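Local coordinates for protein 2,5-dihydroxypyridine 5,6-dioxygenase (Pseudomonas putida KT2440, PDB 7CUP) that uses a non-heme iron centre and O2 to cleave the ring of 2,5-dihydroxypyridine between carbons 5 and 6, yielding N-formylmaleamate in aerobic nicotinate degradation, at residues M11-V15 with L129-P134; S19-Q25 with T117-L121. One frame throughout, in Å; residues are numbered along the deposited sequence.

Interaction 1: residues M11-V15 with L129-P134; sequences MFEHV and LARMLP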
# COMPACT_ATOMS: atom_id res chain seq x y z
N MET A 11 18.84 -3.30 16.22
CA MET A 11 19.60 -2.03 16.40
C MET A 11 18.81 -1.16 17.38
O MET A 11 19.45 -0.57 18.28
CB MET A 11 19.83 -1.28 15.09
CG MET A 11 20.92 -1.94 14.20
SD MET A 11 20.73 -1.57 12.45
CE MET A 11 20.75 0.21 12.48
N PHE A 12 17.50 -1.03 17.19
CA PHE A 12 16.68 -0.14 18.07
C PHE A 12 16.64 -0.72 19.49
O PHE A 12 16.68 0.06 20.47
CB PHE A 12 15.29 0.13 17.51
CG PHE A 12 15.20 1.40 16.70
CD1 PHE A 12 15.53 1.42 15.36
CD2 PHE A 12 14.83 2.60 17.30
CE1 PHE A 12 15.45 2.60 14.63
CE2 PHE A 12 14.76 3.78 16.57
CZ PHE A 12 15.06 3.77 15.23
N GLU A 13 16.63 -2.04 19.64
CA GLU A 13 16.74 -2.64 21.00
C GLU A 13 18.06 -2.19 21.64
O GLU A 13 18.03 -1.79 22.82
CB GLU A 13 16.67 -4.16 20.99
CG GLU A 13 15.32 -4.64 20.58
CD GLU A 13 15.25 -6.14 20.39
OE1 GLU A 13 15.41 -6.84 21.42
OE2 GLU A 13 14.98 -6.59 19.24
N HIS A 14 19.18 -2.27 20.91
CA HIS A 14 20.52 -1.87 21.42
C HIS A 14 20.51 -0.41 21.88
O HIS A 14 20.87 -0.13 23.05
CB HIS A 14 21.60 -2.16 20.37
CG HIS A 14 22.92 -1.54 20.71
ND1 HIS A 14 23.82 -2.15 21.55
CD2 HIS A 14 23.51 -0.40 20.30
CE1 HIS A 14 24.89 -1.41 21.67
NE2 HIS A 14 24.73 -0.32 20.91
N VAL A 15 20.04 0.50 21.03
CA VAL A 15 20.09 1.97 21.30
C VAL A 15 19.07 2.32 22.40
O VAL A 15 19.40 3.16 23.22
CB VAL A 15 19.91 2.77 19.99
CG1 VAL A 15 19.90 4.27 20.26
CG2 VAL A 15 21.03 2.40 19.00
N LEU A 129 22.44 4.43 10.13
CA LEU A 129 22.19 4.09 11.55
C LEU A 129 23.07 2.89 11.94
O LEU A 129 23.56 2.88 13.10
CB LEU A 129 20.71 3.80 11.79
CG LEU A 129 19.72 4.96 11.67
CD1 LEU A 129 18.36 4.49 12.09
CD2 LEU A 129 20.14 6.16 12.51
N ALA A 130 23.25 1.89 11.06
CA ALA A 130 24.05 0.67 11.35
C ALA A 130 25.53 1.01 11.38
O ALA A 130 26.23 0.54 12.30
CB ALA A 130 23.77 -0.45 10.38
N ARG A 131 25.99 1.83 10.45
CA ARG A 131 27.44 2.14 10.31
C ARG A 131 27.91 2.96 11.52
O ARG A 131 29.07 2.80 11.88
CB ARG A 131 27.70 2.87 8.99
CG ARG A 131 29.16 3.21 8.74
CD ARG A 131 29.43 3.60 7.29
NE ARG A 131 28.50 4.57 6.70
CZ ARG A 131 28.57 5.88 6.85
NH1 ARG A 131 29.48 6.42 7.65
NH2 ARG A 131 27.70 6.65 6.23
N MET A 132 27.08 3.86 12.08
CA MET A 132 27.44 4.64 13.29
C MET A 132 26.54 4.22 14.48
O MET A 132 26.13 5.06 15.25
CB MET A 132 27.37 6.14 13.01
CG MET A 132 28.40 6.54 12.02
SD MET A 132 28.31 8.23 11.49
CE MET A 132 27.07 8.14 10.19
N LEU A 133 26.27 2.93 14.62
CA LEU A 133 25.51 2.39 15.78
C LEU A 133 26.22 2.81 17.07
O LEU A 133 27.42 2.60 17.22
CB LEU A 133 25.47 0.87 15.68
CG LEU A 133 24.60 0.18 16.72
CD1 LEU A 133 23.13 0.46 16.44
CD2 LEU A 133 24.89 -1.30 16.73
N PRO A 134 25.52 3.50 17.99
CA PRO A 134 26.18 4.09 19.15
C PRO A 134 26.82 3.07 20.12
O PRO A 134 26.34 1.94 20.24
CB PRO A 134 25.07 4.90 19.83
CG PRO A 134 24.07 5.15 18.73
CD PRO A 134 24.12 3.93 17.86

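Interaction 2: residues S19-Q25 with T117-L121; sequences SRVDETQ and TRILL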
# COMPACT_ATOMS: atom_id res chain seq x y z
N SER A 19 19.83 3.80 26.05
CA SER A 19 18.96 4.94 26.44
C SER A 19 18.16 4.64 27.72
O SER A 19 17.27 5.44 28.05
CB SER A 19 18.04 5.33 25.29
OG SER A 19 18.75 5.90 24.21
N ARG A 20 18.43 3.53 28.40
CA ARG A 20 17.84 3.15 29.71
C ARG A 20 16.34 2.89 29.58
O ARG A 20 15.58 3.10 30.55
CB ARG A 20 18.22 4.18 30.79
CG ARG A 20 19.69 4.07 31.18
CD ARG A 20 20.14 4.74 32.47
NE ARG A 20 21.32 5.56 32.20
CZ ARG A 20 22.56 5.12 31.92
NH1 ARG A 20 22.81 3.82 31.89
NH2 ARG A 20 23.53 5.98 31.67
N VAL A 21 15.91 2.36 28.44
CA VAL A 21 14.51 1.88 28.31
C VAL A 21 14.44 0.48 28.90
O VAL A 21 15.28 -0.35 28.57
CB VAL A 21 14.06 1.87 26.85
CG1 VAL A 21 12.73 1.18 26.69
CG2 VAL A 21 14.06 3.27 26.28
N ASP A 22 13.45 0.24 29.75
CA ASP A 22 13.16 -1.10 30.34
C ASP A 22 11.69 -1.11 30.71
O ASP A 22 10.97 -0.16 30.35
CB ASP A 22 14.08 -1.41 31.53
CG ASP A 22 13.96 -0.40 32.67
OD1 ASP A 22 12.86 0.18 32.84
OD2 ASP A 22 14.99 -0.15 33.32
N GLU A 23 11.27 -2.11 31.45
CA GLU A 23 9.85 -2.35 31.79
C GLU A 23 9.33 -1.20 32.66
O GLU A 23 8.13 -1.14 32.82
CB GLU A 23 9.67 -3.71 32.48
CG GLU A 23 10.14 -3.75 33.92
CD GLU A 23 11.65 -3.80 34.13
OE1 GLU A 23 12.39 -4.15 33.17
OE2 GLU A 23 12.09 -3.47 35.25
N THR A 24 10.14 -0.32 33.22
CA THR A 24 9.58 0.78 34.06
C THR A 24 9.20 1.96 33.14
O THR A 24 8.59 2.95 33.61
CB THR A 24 10.57 1.16 35.16
OG1 THR A 24 11.70 1.78 34.55
CG2 THR A 24 11.04 -0.06 35.91
N GLN A 25 9.57 1.88 31.87
CA GLN A 25 9.63 3.10 31.04
C GLN A 25 8.49 3.13 30.02
O GLN A 25 8.01 2.07 29.58
CB GLN A 25 10.99 3.19 30.38
CG GLN A 25 12.17 3.23 31.32
CD GLN A 25 12.32 4.59 31.95
OE1 GLN A 25 12.81 5.53 31.31
NE2 GLN A 25 11.87 4.68 33.19
N THR A 117 11.58 14.19 30.52
CA THR A 117 11.49 13.38 29.28
C THR A 117 12.81 13.48 28.50
O THR A 117 13.37 14.57 28.43
CB THR A 117 10.29 13.80 28.42
OG1 THR A 117 9.12 13.57 29.21
CG2 THR A 117 10.25 13.04 27.11
N ARG A 118 13.28 12.35 27.98
CA ARG A 118 14.48 12.22 27.10
C ARG A 118 14.04 12.12 25.63
O ARG A 118 12.98 11.56 25.34
CB ARG A 118 15.29 10.97 27.44
CG ARG A 118 15.29 10.61 28.91
CD ARG A 118 16.28 9.55 29.28
NE ARG A 118 15.97 8.15 28.98
CZ ARG A 118 15.06 7.40 29.60
NH1 ARG A 118 14.22 7.92 30.49
NH2 ARG A 118 14.95 6.12 29.29
N ILE A 119 14.86 12.63 24.70
CA ILE A 119 14.49 12.62 23.26
C ILE A 119 15.66 12.07 22.47
O ILE A 119 16.77 12.68 22.55
CB ILE A 119 14.07 14.01 22.76
CG1 ILE A 119 12.94 14.60 23.61
CG2 ILE A 119 13.73 13.89 21.28
CD1 ILE A 119 12.48 16.01 23.19
N LEU A 120 15.41 11.00 21.71
CA LEU A 120 16.38 10.43 20.74
C LEU A 120 15.90 10.74 19.32
O LEU A 120 14.84 10.27 18.94
CB LEU A 120 16.50 8.92 20.94
CG LEU A 120 17.52 8.25 20.03
CD1 LEU A 120 18.92 8.79 20.28
CD2 LEU A 120 17.49 6.75 20.21
N LEU A 121 16.65 11.53 18.56
CA LEU A 121 16.37 11.79 17.13
C LEU A 121 16.93 10.62 16.32
O LEU A 121 18.05 10.16 16.64
CB LEU A 121 16.98 13.13 16.72
CG LEU A 121 16.82 13.45 15.24
CD1 LEU A 121 15.36 13.66 14.87
CD2 LEU A 121 17.67 14.65 14.84

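Interaction 1: residues M11-V15 with L129-P134
Met11 lays its terminal methyl against the last turn of helix 126-131: CE comes 3.3 Å from Ala130 N and 3.7 Å from both Leu129 CB and Ala130 CB. This is apolar packing of helix 5-18 on a helix and its exit loop, in the domain built round the parallel sheet of the chain. The backbones come close, with CA atoms 7.3 Å apart at Met11 and Ala130 and 6.8 Å at Val15 and Pro134, and the side chains pack between them. Leu133, just past the helix end, sets CD1 4.0 Å from Met11 CG and 3.8 Å from Val15 CG2; Val15 CG2 also lies 3.6 Å from Pro134 CD. Trp190 meets the Phe12 ring and touches Val15 and Pro134, while Asn63 of a second subunit packs on Ala130. The polar link is made by partly exposed His14, whose ring edge directs NE2 at Pro134 O, a hydrogen bond of 2.9 Å with an N-H...O angle of 165°.

Interaction 2: residues S19-Q25 with T117-L121
Two acceptors share the guanidinium of Arg118: NH2 donates to Ser19 O at 2.7 Å (146°), and Gln25 OE1 accepts from both Arg118 NH1 at 2.9 Å (149°) and NH2 at 3.0 Å (143°). A weak bond from Arg118 NE to Ser19 O, 3.1 Å at 129°, adds to the first; NE also has Ala181 O as a partner. Both acceptors lie near the guanidinium plane, as donation from its edge requires. The arginine thus ties strand 118-121 of the parallel sheet to the loop that joins helix 5-18 to strand 26-31. That loop opens with the Schellman motif that ends the helix: Arg20, at positive phi (67°), is its C-prime residue, and Arg20 N and Val21 N bond back to carbonyls of the last helical turn. It then turns again through a type I beta turn from Asp22 to Gln25, closed by Gln25 N to Asp22 O at 2.9 Å. Asp22 OD1 accepts from Thr24 N at 2.8 Å, forming an Asx turn, and from Thr24 OG1 at 2.6 Å. Gln25 NE2 donates to Thr24 OG1 at 3.2 Å, leaving OE1 directed at the arginine. Arg20, on the surface, forms a salt bridge with Asp182. Further along the strand the contact becomes looser packing: Ser19 OG, hydrogen-bonded to Val15 O and Ala181 N, lies 4.3 Å from Leu120 CD2.

Helix 5-18 and the loop that leaves its C-terminal end supply one side of each contact: the helix in interaction 1, the loop in interaction 2. Because 19-25 follows 11-15 and 117-121 precedes 129-134, interaction 2 is nested within the chain loop closed by interaction 1. Centres 15 Å apart, they meet where Val15 CG1 packs 3.5 Å from Leu120 CD2. Both are largely buried, but the chemistry differs: apolar packing dominates the first, which covers 366 Å², whereas an arginine bonded to loop acceptors dominates the second, at 184 Å². Other subunits approach only the segments of interaction 1; both lie away from the iron site.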